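Local coordinates for bromo domain containing protein (Cryptosporidium parvum, PDB 5U9N), which probably recognises acetylated lysines through its bromodomains, the second of which binds the inhibitor bromosporine, at residues E98-V103 with N132-L137. Numbering follows the deposited sequence.
Sequences EFERLV and NKFNNL
Phe134 packs against Phe99, Glu100 and Val103 in a buried, wholly apolar contact between two nearly antiparallel helices of the bromodomain's left-handed helical bundle. The segments belong to helices 96-113 and 122-139; the axes of 98-103 and 132-137 lie 11.8 Å apart at closest approach, their directions 164° apart, a wide spacing filled by the Phe134 ring from one helix and Val103, Phe99 and Glu100 from the other. With CG anti to its backbone N (chi1 -179°), Phe134 extends from its helix toward the other, where Val103 points back at it. The CG1 methyl of Val103 sits almost over the centre of one ring face, 3.8 Å from the centroid of the Phe134 ring and 7° off its normal, a well-centred CH-pi contact. The other methyl of Val103, CG2, lies toward the rim of one face of the Phe99 ring, so this one side chain lays one methyl on each aromatic ring. The rings themselves meet obliquely, CE2 of Phe99 lying 4.1 Å from CE1 of Phe134. CG of Glu100 approaches the edge of Phe134 near its plane, 4.1 Å from CE2. Ile16 and Leu20 of helix 9-20 pack on Phe134, while Cys13 of that helix and Ile60 and Leu64 of helix 57-65 pack on Phe99, which makes the contact part of the four-helix core, with the Val103 side chain about 12 Å from bromosporine. Dispersion, CH-pi attraction and the burial of hydrocarbon therefore join these helices; Glu100 lends only its CG methylene to the ring, while its carboxylate is engaged in a salt bridge by Lys104 and, through a weak hydrogen bond, by Trp138, whose own ring also meets that of Phe134.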
loop_
_atom_site.group_PDB
_atom_site.type_symbol
_atom_site.label_atom_id
_atom_site.label_comp_id
_atom_site.label_asym_id
_atom_site.label_seq_id
_atom_site.Cartn_x
_atom_site.Cartn_y
_atom_site.Cartn_z
ATOM N N GLU A 98 7.047 -6.143 -8.064
ATOM C CA GLU A 98 6.535 -4.779 -8.207
ATOM C C GLU A 98 5.363 -4.538 -7.214
ATOM O O GLU A 98 5.258 -3.454 -6.654
ATOM C CB GLU A 98 6.085 -4.487 -9.660
ATOM C CG GLU A 98 5.366 -3.148 -9.783
ATOM C CD GLU A 98 5.392 -2.494 -11.144
ATOM O OE1 GLU A 98 5.403 -1.242 -11.193
ATOM O OE2 GLU A 98 5.350 -3.224 -12.160
ATOM N N PHE A 99 4.479 -5.536 -7.020
ATOM C CA PHE A 99 3.390 -5.385 -6.066
ATOM C C PHE A 99 3.963 -5.121 -4.676
ATOM O O PHE A 99 3.484 -4.215 -3.976
ATOM C CB PHE A 99 2.489 -6.642 -6.035
ATOM C CG PHE A 99 1.376 -6.566 -5.021
ATOM C CD1 PHE A 99 0.197 -5.907 -5.312
ATOM C CD2 PHE A 99 1.539 -7.083 -3.754
ATOM C CE1 PHE A 99 -0.811 -5.797 -4.354
ATOM C CE2 PHE A 99 0.505 -7.024 -2.823
ATOM C CZ PHE A 99 -0.647 -6.352 -3.122
ATOM N N GLU A 100 4.988 -5.906 -4.270
ATOM C CA GLU A 100 5.632 -5.715 -2.964
ATOM C C GLU A 100 6.172 -4.277 -2.829
ATOM O O GLU A 100 5.956 -3.620 -1.811
ATOM C CB GLU A 100 6.762 -6.716 -2.771
ATOM C CG GLU A 100 7.332 -6.718 -1.364
ATOM C CD GLU A 100 8.580 -7.552 -1.175
ATOM O OE1 GLU A 100 8.774 -8.521 -1.945
ATOM O OE2 GLU A 100 9.343 -7.262 -0.225
ATOM N N ARG A 101 6.889 -3.808 -3.843
ATOM C CA ARG A 101 7.419 -2.444 -3.857
ATOM C C ARG A 101 6.313 -1.384 -3.644
ATOM O O ARG A 101 6.480 -0.465 -2.843
ATOM C CB ARG A 101 8.111 -2.172 -5.182
ATOM C CG ARG A 101 8.839 -0.841 -5.204
ATOM C CD ARG A 101 9.603 -0.621 -6.490
ATOM N NE ARG A 101 8.730 -0.174 -7.563
ATOM C CZ ARG A 101 8.193 1.047 -7.646
ATOM N NH1 ARG A 101 7.420 1.370 -8.675
ATOM N NH2 ARG A 101 8.419 1.950 -6.691
ATOM N N LEU A 102 5.211 -1.502 -4.387
ATOM C CA LEU A 102 4.154 -0.506 -4.375
ATOM C C LEU A 102 3.447 -0.472 -3.024
ATOM O O LEU A 102 3.185 0.605 -2.501
ATOM C CB LEU A 102 3.145 -0.777 -5.512
ATOM C CG LEU A 102 3.625 -0.430 -6.958
ATOM C CD1 LEU A 102 2.526 -0.796 -8.002
ATOM C CD2 LEU A 102 3.992 1.061 -7.096
ATOM N N VAL A 103 3.160 -1.629 -2.447
ATOM C CA VAL A 103 2.513 -1.672 -1.131
ATOM C C VAL A 103 3.439 -1.051 -0.069
ATOM O O VAL A 103 2.979 -0.237 0.725
ATOM C CB VAL A 103 2.090 -3.101 -0.737
ATOM C CG1 VAL A 103 1.694 -3.162 0.731
ATOM C CG2 VAL A 103 0.942 -3.587 -1.626
ATOM N N ASN A 132 4.042 -4.068 9.101
ATOM C CA ASN A 132 4.342 -5.260 9.879
ATOM C C ASN A 132 3.337 -6.374 9.546
ATOM O O ASN A 132 3.736 -7.513 9.349
ATOM C CB ASN A 132 4.326 -4.946 11.372
ATOM C CG ASN A 132 5.489 -4.090 11.831
ATOM O OD1 ASN A 132 6.264 -3.545 11.025
ATOM N ND2 ASN A 132 5.606 -3.912 13.144
ATOM N N LYS A 133 2.044 -6.033 9.444
ATOM C CA LYS A 133 1.017 -6.989 9.033
ATOM C C LYS A 133 1.291 -7.467 7.600
ATOM O O LYS A 133 1.135 -8.641 7.320
ATOM C CB LYS A 133 -0.382 -6.351 9.125
ATOM C CG LYS A 133 -1.548 -7.304 8.727
ATOM C CD LYS A 133 -1.754 -8.437 9.738
ATOM C CE LYS A 133 -2.964 -9.280 9.385
ATOM N NZ LYS A 133 -3.234 -10.345 10.395
ATOM N N PHE A 134 1.679 -6.558 6.690
ATOM C CA PHE A 134 1.975 -6.944 5.309
ATOM C C PHE A 134 3.125 -7.952 5.254
ATOM O O PHE A 134 3.031 -8.944 4.526
ATOM C CB PHE A 134 2.319 -5.729 4.435
ATOM C CG PHE A 134 2.607 -6.110 2.989
ATOM C CD1 PHE A 134 1.682 -6.834 2.247
ATOM C CD2 PHE A 134 3.865 -5.893 2.434
ATOM C CE1 PHE A 134 1.988 -7.285 0.965
ATOM C CE2 PHE A 134 4.153 -6.308 1.131
ATOM C CZ PHE A 134 3.208 -7.001 0.406
ATOM N N ASN A 135 4.214 -7.688 5.988
ATOM C CA ASN A 135 5.372 -8.587 5.993
ATOM C C ASN A 135 5.012 -9.959 6.464
ATOM O O ASN A 135 5.517 -10.928 5.925
ATOM C CB ASN A 135 6.497 -8.039 6.872
ATOM C CG ASN A 135 7.259 -6.910 6.227
ATOM O OD1 ASN A 135 7.546 -6.931 5.030
ATOM N ND2 ASN A 135 7.717 -5.967 7.021
ATOM N N ASN A 136 4.162 -10.057 7.472
ATOM C CA ASN A 136 3.756 -11.347 8.006
ATOM C C ASN A 136 2.879 -12.126 7.007
ATOM O O ASN A 136 3.022 -13.341 6.903
ATOM C CB ASN A 136 3.027 -11.174 9.340
ATOM C CG ASN A 136 3.992 -11.103 10.506
ATOM O OD1 ASN A 136 4.401 -12.133 11.065
ATOM N ND2 ASN A 136 4.493 -9.903 10.803
ATOM N N LEU A 137 1.979 -11.438 6.285
ATOM C CA LEU A 137 1.144 -12.079 5.269
ATOM C C LEU A 137 1.991 -12.481 4.071
ATOM O O LEU A 137 1.873 -13.601 3.566
ATOM C CB LEU A 137 0.030 -11.121 4.800
ATOM C CG LEU A 137 -1.006 -10.718 5.853
ATOM C CD1 LEU A 137 -2.017 -9.784 5.277
ATOM C CD2 LEU A 137 -1.686 -11.934 6.441
#